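PDB 4Q0Q: L-Ribose isomerase from Acinetobacter, which probably catalyses the reversible isomerisation of the aldose L-ribose to the ketose L-ribulose, working as a tetramer of cupin-type subunits. Local coordinates for residues 15-20 / 56-61; 20-25 / 45-50; 49-54 / 252-257. All coordinates share one frame; numbering follows the deposited sequence.

Contact 1 of 3, residues 15-20 / 56-61. With RUU (alpha-L-ribulofuranose), chain G.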
loop_
_atom_site.group_PDB
_atom_site.type_symbol
_atom_site.label_atom_id
_atom_site.label_comp_id
_atom_site.label_asym_id
_atom_site.label_seq_id
_atom_site.Cartn_x
_atom_site.Cartn_y
_atom_site.Cartn_z
ATOM N N THR A 15 -36.598 5.971 2.611
ATOM C CA THR A 15 -36.577 7.380 2.230
ATOM C C THR A 15 -35.444 8.086 2.962
ATOM O O THR A 15 -35.299 9.309 2.883
ATOM C CB THR A 15 -37.900 8.087 2.581
ATOM O OG1 THR A 15 -38.117 8.015 3.995
ATOM C CG2 THR A 15 -39.061 7.435 1.849
ATOM N N SER A 16 -34.650 7.304 3.683
ATOM C CA SER A 16 -33.520 7.835 4.425
ATOM C C SER A 16 -32.618 6.695 4.868
ATOM O O SER A 16 -32.957 5.520 4.725
ATOM C CB SER A 16 -33.995 8.620 5.651
ATOM O OG SER A 16 -34.614 7.766 6.595
ATOM N N ILE A 17 -31.460 7.060 5.402
ATOM C CA ILE A 17 -30.490 6.088 5.875
ATOM C C ILE A 17 -30.325 6.304 7.374
ATOM O O ILE A 17 -30.238 7.441 7.836
ATOM C CB ILE A 17 -29.132 6.287 5.153
ATOM C CG1 ILE A 17 -28.097 5.298 5.682
ATOM C CG2 ILE A 17 -28.645 7.713 5.340
ATOM C CD1 ILE A 17 -26.766 5.394 4.969
ATOM N N THR A 18 -30.298 5.219 8.139
ATOM C CA THR A 18 -30.147 5.351 9.579
ATOM C C THR A 18 -28.755 5.830 9.933
ATOM O O THR A 18 -27.805 5.649 9.167
ATOM C CB THR A 18 -30.374 4.023 10.314
ATOM O OG1 THR A 18 -29.309 3.111 10.009
ATOM C CG2 THR A 18 -31.708 3.420 9.912
ATOM N N ARG A 19 -28.645 6.452 11.098
ATOM C CA ARG A 19 -27.370 6.944 11.584
ATOM C C ARG A 19 -26.350 5.806 11.572
ATOM O O ARG A 19 -25.201 6.003 11.179
ATOM C CB ARG A 19 -27.537 7.504 13.001
ATOM C CG ARG A 19 -26.238 7.818 13.722
ATOM C CD ARG A 19 -25.290 8.642 12.866
ATOM N NE ARG A 19 -25.838 9.940 12.488
ATOM C CZ ARG A 19 -25.165 10.846 11.785
ATOM N NH1 ARG A 19 -25.726 12.010 11.473
ATOM N NH2 ARG A 19 -23.927 10.584 11.390
ATOM N N ARG A 20 -26.777 4.615 11.987
ATOM C CA ARG A 20 -25.888 3.458 12.019
ATOM C C ARG A 20 -25.427 3.054 10.620
ATOM O O ARG A 20 -24.246 2.794 10.400
ATOM C CB ARG A 20 -26.570 2.263 12.692
ATOM C CG ARG A 20 -25.735 0.988 12.635
ATOM C CD ARG A 20 -26.420 -0.206 13.284
ATOM N NE ARG A 20 -25.709 -1.444 12.985
ATOM C CZ ARG A 20 -26.044 -2.638 13.463
ATOM N NH1 ARG A 20 -27.087 -2.764 14.275
ATOM N NH2 ARG A 20 -25.340 -3.711 13.128
ATOM N N ASP A 56 -35.711 8.106 -3.865
ATOM C CA ASP A 56 -35.964 6.750 -4.333
ATOM C C ASP A 56 -34.697 5.893 -4.373
ATOM O O ASP A 56 -34.769 4.683 -4.574
ATOM C CB ASP A 56 -36.606 6.796 -5.717
ATOM C CG ASP A 56 -35.786 7.596 -6.706
ATOM O OD1 ASP A 56 -34.636 7.196 -6.982
ATOM O OD2 ASP A 56 -36.285 8.628 -7.203
ATOM N N GLN A 57 -33.539 6.517 -4.181
ATOM C CA GLN A 57 -32.278 5.785 -4.209
ATOM C C GLN A 57 -31.879 5.268 -2.835
ATOM O O GLN A 57 -30.939 4.483 -2.707
ATOM C CB GLN A 57 -31.164 6.656 -4.801
ATOM C CG GLN A 57 -31.380 6.974 -6.280
ATOM C CD GLN A 57 -31.560 5.722 -7.120
ATOM O OE1 GLN A 57 -30.644 4.909 -7.248
ATOM N NE2 GLN A 57 -32.751 5.553 -7.692
ATOM N N TYR A 58 -32.598 5.701 -1.804
ATOM C CA TYR A 58 -32.307 5.230 -0.456
ATOM C C TYR A 58 -32.642 3.748 -0.351
ATOM O O TYR A 58 -32.242 3.087 0.602
ATOM C CB TYR A 58 -33.091 6.042 0.579
ATOM C CG TYR A 58 -32.461 7.382 0.874
ATOM C CD1 TYR A 58 -31.390 7.487 1.764
ATOM C CD2 TYR A 58 -32.892 8.538 0.224
ATOM C CE1 TYR A 58 -30.761 8.710 1.999
ATOM C CE2 TYR A 58 -32.266 9.766 0.449
ATOM C CZ TYR A 58 -31.201 9.843 1.338
ATOM O OH TYR A 58 -30.564 11.049 1.545
ATOM N N ASP A 59 -33.362 3.218 -1.337
ATOM C CA ASP A 59 -33.702 1.798 -1.320
ATOM C C ASP A 59 -32.454 0.941 -1.471
ATOM O O ASP A 59 -32.518 -0.280 -1.374
ATOM C CB ASP A 59 -34.695 1.442 -2.431
ATOM C CG ASP A 59 -36.142 1.538 -1.975
ATOM O OD1 ASP A 59 -36.422 1.191 -0.806
ATOM O OD2 ASP A 59 -37.000 1.943 -2.787
ATOM N N ALA A 60 -31.318 1.585 -1.727
ATOM C CA ALA A 60 -30.065 0.861 -1.867
ATOM C C ALA A 60 -29.728 0.238 -0.514
ATOM O O ALA A 60 -29.022 -0.765 -0.437
ATOM C CB ALA A 60 -28.957 1.806 -2.296
ATOM N N PHE A 61 -30.244 0.838 0.550
ATOM C CA PHE A 61 -29.983 0.337 1.888
ATOM C C PHE A 61 -31.021 -0.660 2.389
ATOM O O PHE A 61 -31.054 -0.998 3.576
ATOM C CB PHE A 61 -29.821 1.516 2.844
ATOM C CG PHE A 61 -28.583 2.330 2.564
ATOM C CD1 PHE A 61 -27.332 1.873 2.967
ATOM C CD2 PHE A 61 -28.658 3.496 1.810
ATOM C CE1 PHE A 61 -26.172 2.561 2.613
ATOM C CE2 PHE A 61 -27.506 4.192 1.449
ATOM C CZ PHE A 61 -26.260 3.723 1.850
HETATM C C1 RUU G . -22.287 6.111 15.920
HETATM O O1 RUU G . -21.148 6.209 16.765
HETATM C C2 RUU G . -22.907 4.726 15.986
HETATM O O2 RUU G . -22.348 3.898 14.975
HETATM C C3 RUU G . -24.426 4.739 15.869
HETATM O O3 RUU G . -24.811 4.340 14.563
HETATM C C4 RUU G . -24.906 3.706 16.894
HETATM O O4 RUU G . -25.218 2.487 16.237
HETATM C C5 RUU G . -23.725 3.492 17.838
HETATM O O5 RUU G . -22.585 4.152 17.262
#
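Ser16 and Tyr58 meet backbone against ring: the CA of Ser16 stands over one face of the phenol, 3.8 Å from the ring centroid and 26° off the normal, which meets the criteria for a CH-pi contact. On the same face, displaced toward the rim, the carbonyl O of Thr15 comes within 3.7 Å of Tyr58 CD2. The chain before helix 19-35 is thus laid across the tyrosine, covering it with main-chain atoms. Ile17 continues the contact with its side chain. Its CG1 lies anti to the backbone N (chi1 178°) and the chain stays extended to CD1, sending that methyl over the face of Phe61, 3.7 Å from the centroid and 16° off the normal. The other branch, CG2, reaches Tyr58 CE1 at 4.1 Å, a looser touch, with the two side chains crossing at about a right angle. Packing is tight in two places: where the main chain lies on the phenol, Ser16 CA being 3.4 Å from Tyr58 CD1, and where Ile17 CD1 sits on Phe61. Ile17, Tyr58 and Phe61 are all buried, and Trp25 of helix 19-35 completes the cluster by meeting the Phe61 ring edge-to-face. The loose side is that of the Thr15 and Ser16 side chains, which turn away from 56-61 and bring no atom within 4.5 Å of it; Thr15 is exposed, and the hydroxyl of Ser16 pairs with that of Ser260. The segments exchange no hydrogen bond of their own. Tyr58 OH instead receives the backbone N of Ala258, and the backbone of Ile17 bonds to Ala258 and Ser260. The chemistry therefore implies cohesion by dispersion and CH-pi contacts over two ring faces, with the directional bonds supplied by the C-terminal tail.

Contact 2 of 3, residues 20-25 / 45-50. With RUU (alpha-L-ribulofuranose), chain F; RUU (alpha-L-ribulofuranose), chain D; RUU (alpha-L-ribulofuranose), chain G.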
loop_
_atom_site.group_PDB
_atom_site.type_symbol
_atom_site.label_atom_id
_atom_site.label_comp_id
_atom_site.label_asym_id
_atom_site.label_seq_id
_atom_site.Cartn_x
_atom_site.Cartn_y
_atom_site.Cartn_z
ATOM N N ARG A 20 -26.777 4.615 11.987
ATOM C CA ARG A 20 -25.888 3.458 12.019
ATOM C C ARG A 20 -25.427 3.054 10.620
ATOM O O ARG A 20 -24.246 2.794 10.400
ATOM C CB ARG A 20 -26.570 2.263 12.692
ATOM C CG ARG A 20 -25.735 0.988 12.635
ATOM C CD ARG A 20 -26.420 -0.206 13.284
ATOM N NE ARG A 20 -25.709 -1.444 12.985
ATOM C CZ ARG A 20 -26.044 -2.638 13.463
ATOM N NH1 ARG A 20 -27.087 -2.764 14.275
ATOM N NH2 ARG A 20 -25.340 -3.711 13.128
ATOM N N GLU A 21 -26.356 2.987 9.674
ATOM C CA GLU A 21 -25.984 2.620 8.315
ATOM C C GLU A 21 -25.023 3.652 7.727
ATOM O O GLU A 21 -24.052 3.284 7.070
ATOM C CB GLU A 21 -27.221 2.500 7.424
ATOM C CG GLU A 21 -28.123 1.322 7.748
ATOM C CD GLU A 21 -29.379 1.327 6.901
ATOM O OE1 GLU A 21 -29.962 2.418 6.733
ATOM O OE2 GLU A 21 -29.787 0.253 6.411
ATOM N N TYR A 22 -25.292 4.934 7.978
ATOM C CA TYR A 22 -24.452 6.007 7.454
ATOM C C TYR A 22 -23.024 5.965 7.983
ATOM O O TYR A 22 -22.066 5.967 7.208
ATOM C CB TYR A 22 -25.043 7.385 7.775
ATOM C CG TYR A 22 -24.269 8.504 7.112
ATOM C CD1 TYR A 22 -24.511 8.850 5.780
ATOM C CD2 TYR A 22 -23.232 9.157 7.782
ATOM C CE1 TYR A 22 -23.741 9.813 5.131
ATOM C CE2 TYR A 22 -22.449 10.126 7.137
ATOM C CZ TYR A 22 -22.710 10.445 5.814
ATOM O OH TYR A 22 -21.934 11.378 5.160
ATOM N N ASP A 23 -22.889 5.954 9.307
ATOM C CA ASP A 23 -21.581 5.924 9.950
ATOM C C ASP A 23 -20.759 4.706 9.539
ATOM O O ASP A 23 -19.572 4.826 9.250
ATOM C CB ASP A 23 -21.733 5.944 11.475
ATOM C CG ASP A 23 -22.225 7.282 11.998
ATOM O OD1 ASP A 23 -22.452 8.206 11.189
ATOM O OD2 ASP A 23 -22.383 7.411 13.228
ATOM N N GLU A 24 -21.385 3.535 9.513
ATOM C CA GLU A 24 -20.668 2.323 9.133
ATOM C C GLU A 24 -20.212 2.401 7.682
ATOM O O GLU A 24 -19.101 1.984 7.346
ATOM C CB GLU A 24 -21.553 1.090 9.322
ATOM C CG GLU A 24 -22.066 0.901 10.746
ATOM C CD GLU A 24 -22.809 -0.410 10.928
ATOM O OE1 GLU A 24 -23.450 -0.870 9.961
ATOM O OE2 GLU A 24 -22.764 -0.977 12.039
ATOM N N TRP A 25 -21.079 2.937 6.830
ATOM C CA TRP A 25 -20.790 3.085 5.410
ATOM C C TRP A 25 -19.599 4.023 5.231
ATOM O O TRP A 25 -18.601 3.666 4.598
ATOM C CB TRP A 25 -22.043 3.637 4.702
ATOM C CG TRP A 25 -21.938 3.897 3.214
ATOM C CD1 TRP A 25 -21.229 3.178 2.295
ATOM C CD2 TRP A 25 -22.641 4.908 2.472
ATOM N NE1 TRP A 25 -21.448 3.676 1.028
ATOM C CE2 TRP A 25 -22.309 4.738 1.110
ATOM C CE3 TRP A 25 -23.523 5.939 2.830
ATOM C CZ2 TRP A 25 -22.828 5.562 0.100
ATOM C CZ3 TRP A 25 -24.040 6.760 1.820
ATOM C CH2 TRP A 25 -23.687 6.562 0.474
ATOM N N VAL A 45 -14.459 13.270 7.117
ATOM C CA VAL A 45 -15.394 12.216 7.467
ATOM C C VAL A 45 -16.588 12.890 8.135
ATOM O O VAL A 45 -16.667 12.967 9.360
ATOM C CB VAL A 45 -14.741 11.215 8.439
ATOM C CG1 VAL A 45 -15.646 10.013 8.648
ATOM C CG2 VAL A 45 -13.386 10.782 7.890
ATOM N N ASN A 46 -17.514 13.377 7.319
ATOM C CA ASN A 46 -18.690 14.088 7.816
ATOM C C ASN A 46 -20.011 13.577 7.240
ATOM O O ASN A 46 -20.043 12.604 6.489
ATOM C CB ASN A 46 -18.543 15.570 7.496
ATOM C CG ASN A 46 -18.227 15.812 6.035
ATOM O OD1 ASN A 46 -18.974 15.393 5.149
ATOM N ND2 ASN A 46 -17.114 16.483 5.773
ATOM N N ASP A 47 -21.101 14.252 7.597
ATOM C CA ASP A 47 -22.429 13.867 7.128
ATOM C C ASP A 47 -22.712 14.208 5.665
ATOM O O ASP A 47 -23.840 14.054 5.201
ATOM C CB ASP A 47 -23.510 14.489 8.022
ATOM C CG ASP A 47 -23.577 13.838 9.389
ATOM O OD1 ASP A 47 -22.910 12.800 9.588
ATOM O OD2 ASP A 47 -24.304 14.356 10.266
ATOM N N SER A 48 -21.695 14.669 4.940
ATOM C CA SER A 48 -21.865 14.996 3.529
ATOM C C SER A 48 -21.097 14.036 2.621
ATOM O O SER A 48 -21.290 14.041 1.405
ATOM C CB SER A 48 -21.396 16.424 3.246
ATOM O OG SER A 48 -22.239 17.375 3.863
ATOM N N ALA A 49 -20.233 13.217 3.218
ATOM C CA ALA A 49 -19.416 12.263 2.469
ATOM C C ALA A 49 -20.225 11.184 1.761
ATOM O O ALA A 49 -19.926 10.815 0.629
ATOM C CB ALA A 49 -18.387 11.612 3.406
ATOM N N GLY A 50 -21.242 10.669 2.440
ATOM C CA GLY A 50 -22.083 9.646 1.854
ATOM C C GLY A 50 -23.191 10.312 1.064
ATOM O O GLY A 50 -24.038 10.998 1.629
HETATM C C1 RUU F . -19.114 13.124 11.963
HETATM O O1 RUU F . -20.105 14.137 11.835
HETATM C C2 RUU F . -19.668 11.765 11.582
HETATM O O2 RUU F . -20.473 11.255 12.636
HETATM C C3 RUU F . -18.592 10.747 11.211
HETATM O O3 RUU F . -18.441 9.800 12.255
HETATM C C4 RUU F . -19.125 10.049 9.963
HETATM O O4 RUU F . -19.639 8.774 10.317
HETATM C C5 RUU F . -20.258 10.933 9.443
HETATM O O5 RUU F . -20.504 11.944 10.430
HETATM C C1 RUU D . -15.932 15.273 1.147
HETATM O O1 RUU D . -15.425 15.071 2.461
HETATM C C2 RUU D . -17.307 15.924 1.167
HETATM O O2 RUU D . -18.316 14.928 1.222
HETATM C C3 RUU D . -17.566 16.846 -0.022
HETATM O O3 RUU D . -18.454 16.215 -0.932
HETATM C C4 RUU D . -18.236 18.081 0.583
HETATM O O4 RUU D . -19.647 17.966 0.466
HETATM C C5 RUU D . -17.850 18.053 2.061
HETATM O O5 RUU D . -17.402 16.719 2.358
HETATM C C1 RUU G . -22.287 6.111 15.920
HETATM O O1 RUU G . -21.148 6.209 16.765
HETATM C C2 RUU G . -22.907 4.726 15.986
HETATM O O2 RUU G . -22.348 3.898 14.975
HETATM C C3 RUU G . -24.426 4.739 15.869
HETATM O O3 RUU G . -24.811 4.340 14.563
HETATM C C4 RUU G . -24.906 3.706 16.894
HETATM O O4 RUU G . -25.218 2.487 16.237
HETATM C C5 RUU G . -23.725 3.492 17.838
HETATM O O5 RUU G . -22.585 4.152 17.262
#
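Tyr22 OH, at the end of a ring reaching out from helix 19-35, is gripped by two backbone groups of the 45-50 loop. It accepts from Gly50 N at 2.9 Å, nearly straight at 172°, and donates to Asn46 O at 2.6 Å. The second bond lies in the carbonyl plane, on a lone pair, with a C=O...donor angle of 134°. CG anti to the backbone N (chi1 -174°) carries the ring out to this position. Both polar roles of the phenol are thereby filled. Asn46 O also takes a weak bond from Ala49 N, closing a type I turn, while Asn46 OD1 receives Ser48 N at 2.8 Å in an Asx turn. The amide nitrogen of Asn46 is held by Lys43 O and gives a weak bond, 3.4 Å from Asn46 ND2 to O5 of one ribulofuranose. Ser48 OG is paired with Ala226 N. Next to the phenol, Trp25 CZ3 packs 3.5 Å from Gly50 CA. The carboxylates Asp23 and Asp47 stand with their OD1 atoms 4.9 Å apart. Arg19 salt-bridges both, NH2 to Asp23 OD1 and NH1 to Asp47 OD2, which probably offsets their repulsion; Asp23 OD1 additionally receives a weak bond from O4 of a second ribulofuranose. The chemistry implies a turn whose own main-chain bond is weak and which is held by the Asx-turn bond of Asn46 OD1 and by Tyr22 OH: the phenol ties Asn46, which opens the turn, and Gly50, just after it, to the helix, and the sugar bonds at its margin are weak.

Contact 3 of 3, residues 49-54 / 252-257. With RUU (alpha-L-ribulofuranose), chain D.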
loop_
_atom_site.group_PDB
_atom_site.type_symbol
_atom_site.label_atom_id
_atom_site.label_comp_id
_atom_site.label_asym_id
_atom_site.label_seq_id
_atom_site.Cartn_x
_atom_site.Cartn_y
_atom_site.Cartn_z
ATOM N N ALA A 49 -20.233 13.217 3.218
ATOM C CA ALA A 49 -19.416 12.263 2.469
ATOM C C ALA A 49 -20.225 11.184 1.761
ATOM O O ALA A 49 -19.926 10.815 0.629
ATOM C CB ALA A 49 -18.387 11.612 3.406
ATOM N N GLY A 50 -21.242 10.669 2.440
ATOM C CA GLY A 50 -22.083 9.646 1.854
ATOM C C GLY A 50 -23.191 10.312 1.064
ATOM O O GLY A 50 -24.038 10.998 1.629
ATOM N N ILE A 51 -23.191 10.095 -0.246
ATOM C CA ILE A 51 -24.172 10.703 -1.134
ATOM C C ILE A 51 -25.164 9.707 -1.727
ATOM O O ILE A 51 -24.776 8.683 -2.285
ATOM C CB ILE A 51 -23.460 11.416 -2.298
ATOM C CG1 ILE A 51 -22.423 12.394 -1.743
ATOM C CG2 ILE A 51 -24.476 12.146 -3.177
ATOM C CD1 ILE A 51 -21.456 12.916 -2.798
ATOM N N VAL A 52 -26.449 10.022 -1.597
ATOM C CA VAL A 52 -27.522 9.196 -2.151
ATOM C C VAL A 52 -28.251 10.173 -3.079
ATOM O O VAL A 52 -28.771 11.190 -2.618
ATOM C CB VAL A 52 -28.480 8.695 -1.050
ATOM C CG1 VAL A 52 -29.475 7.717 -1.640
ATOM C CG2 VAL A 52 -27.689 8.024 0.063
ATOM N N PHE A 53 -28.275 9.874 -4.378
ATOM C CA PHE A 53 -28.880 10.779 -5.356
ATOM C C PHE A 53 -30.398 10.681 -5.545
ATOM O O PHE A 53 -30.881 10.238 -6.589
ATOM C CB PHE A 53 -28.178 10.619 -6.713
ATOM C CG PHE A 53 -26.687 10.899 -6.673
ATOM C CD1 PHE A 53 -25.783 9.893 -6.344
ATOM C CD2 PHE A 53 -26.196 12.168 -6.962
ATOM C CE1 PHE A 53 -24.408 10.147 -6.306
ATOM C CE2 PHE A 53 -24.819 12.437 -6.925
ATOM C CZ PHE A 53 -23.926 11.424 -6.599
ATOM N N GLY A 54 -31.146 11.118 -4.537
ATOM C CA GLY A 54 -32.593 11.078 -4.635
ATOM C C GLY A 54 -33.250 10.161 -3.629
ATOM O O GLY A 54 -32.707 9.115 -3.285
ATOM N N THR A 252 -30.778 17.549 -6.490
ATOM C CA THR A 252 -31.068 17.950 -5.120
ATOM C C THR A 252 -30.474 16.968 -4.117
ATOM O O THR A 252 -29.879 17.372 -3.120
ATOM C CB THR A 252 -32.589 18.066 -4.880
ATOM O OG1 THR A 252 -33.240 16.865 -5.318
ATOM C CG2 THR A 252 -33.154 19.261 -5.637
ATOM N N GLY A 253 -30.632 15.677 -4.389
ATOM C CA GLY A 253 -30.098 14.673 -3.490
ATOM C C GLY A 253 -28.620 14.887 -3.230
ATOM O O GLY A 253 -28.146 14.730 -2.106
ATOM N N ARG A 254 -27.896 15.263 -4.277
ATOM C CA ARG A 254 -26.459 15.494 -4.194
ATOM C C ARG A 254 -26.086 16.441 -3.053
ATOM O O ARG A 254 -25.091 16.228 -2.357
ATOM C CB ARG A 254 -25.955 16.081 -5.520
ATOM C CG ARG A 254 -24.454 15.911 -5.797
ATOM C CD ARG A 254 -23.581 16.502 -4.703
ATOM N NE ARG A 254 -22.154 16.360 -4.981
ATOM C CZ ARG A 254 -21.203 16.457 -4.057
ATOM N NH1 ARG A 254 -19.926 16.318 -4.392
ATOM N NH2 ARG A 254 -21.531 16.676 -2.791
ATOM N N LEU A 255 -26.890 17.483 -2.866
ATOM C CA LEU A 255 -26.612 18.490 -1.849
ATOM C C LEU A 255 -27.014 18.182 -0.404
ATOM O O LEU A 255 -26.707 18.961 0.497
ATOM C CB LEU A 255 -27.226 19.826 -2.283
ATOM C CG LEU A 255 -26.790 20.318 -3.671
ATOM C CD1 LEU A 255 -27.504 21.616 -4.005
ATOM C CD2 LEU A 255 -25.280 20.515 -3.705
ATOM N N GLN A 256 -27.692 17.063 -0.171
ATOM C CA GLN A 256 -28.083 16.718 1.197
ATOM C C GLN A 256 -28.482 15.259 1.369
ATOM O O GLN A 256 -29.229 14.705 0.559
ATOM C CB GLN A 256 -29.237 17.606 1.674
ATOM C CG GLN A 256 -29.464 17.530 3.183
ATOM C CD GLN A 256 -30.761 18.181 3.627
ATOM O OE1 GLN A 256 -31.136 19.244 3.137
ATOM N NE2 GLN A 256 -31.449 17.546 4.574
ATOM N N THR A 257 -27.981 14.646 2.438
ATOM C CA THR A 257 -28.274 13.252 2.743
ATOM C C THR A 257 -29.244 13.180 3.920
ATOM O O THR A 257 -29.047 13.845 4.938
ATOM C CB THR A 257 -26.991 12.485 3.119
ATOM O OG1 THR A 257 -26.012 12.661 2.088
ATOM C CG2 THR A 257 -27.286 10.997 3.291
HETATM C C1 RUU D . -15.932 15.273 1.147
HETATM O O1 RUU D . -15.425 15.071 2.461
HETATM C C2 RUU D . -17.307 15.924 1.167
HETATM O O2 RUU D . -18.316 14.928 1.222
HETATM C C3 RUU D . -17.566 16.846 -0.022
HETATM O O3 RUU D . -18.454 16.215 -0.932
HETATM C C4 RUU D . -18.236 18.081 0.583
HETATM O O4 RUU D . -19.647 17.966 0.466
HETATM C C5 RUU D . -17.850 18.053 2.061
HETATM O O5 RUU D . -17.402 16.719 2.358
HETATM O O HOH W 1 -26.945 12.768 -0.353
HETATM O O HOH W 2 -29.977 12.540 -0.490
#
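Thr257 donates its hydroxyl to the carbonyl of Gly50, OG1 to O 2.6 Å, approaching nearly along the C=O axis at 163°. With chi1 at -53°, OG1 sits beside the backbone N and anti to the carbonyl carbon, and the same hydroxyl accepts from a water, 2.6 Å from Thr257 OG1 to the water O. That water in turn takes the N-H of Val52 and reaches Gly253 O, linking the strand to the C-terminal segment a second time. Arg254 is the other main group. Its CG is anti to the backbone N, and a bend at chi2 (-57°) turns the otherwise extended chain past Phe53 toward Ile51. On the way CG touches Phe53 CE2 at 3.7 Å, the two side chains lying side by side with ring and guanidinium planes almost perpendicular. The guanidinium then presents one face to Ile51, whose CD1 is centred over it, 3.8 Å from Arg254 CZ. Glu222 pairs with NH1, and O3 of a ribulofuranose lies in the guanidinium plane at its edge, 3.6 Å from NH2. The backbones also come close, Phe53 CA to Gly253 CA 4.5 Å, with no side chain on the glycine to separate them. The end of helix 248-254 and the chain after it thus line strand 50-52, outermost within this chain in the six-stranded sheet; this sheet and the five-stranded one, both antiparallel, are consistent with a cupin-type barrel.

From the N terminus, the chain leads through 15-20 into helix 19-35, passes the 45-50 turn and strand 50-52, and reaches 56-61, where contact 1 closes a loop on the approach to the helix. Contact 2 closes a smaller loop nested inside it, joining the helix to the turn before the strand; the two share Arg20 and touch through Phe61 and Trp25. Contact 3 starts where contact 2 ends, sharing Ala49 and Gly50, and closes a loop of about 200 residues with 252-257, crossing contact 1. Together they tie the N-terminal helix, the edge strand and the C-terminal segment into one side of the subunit.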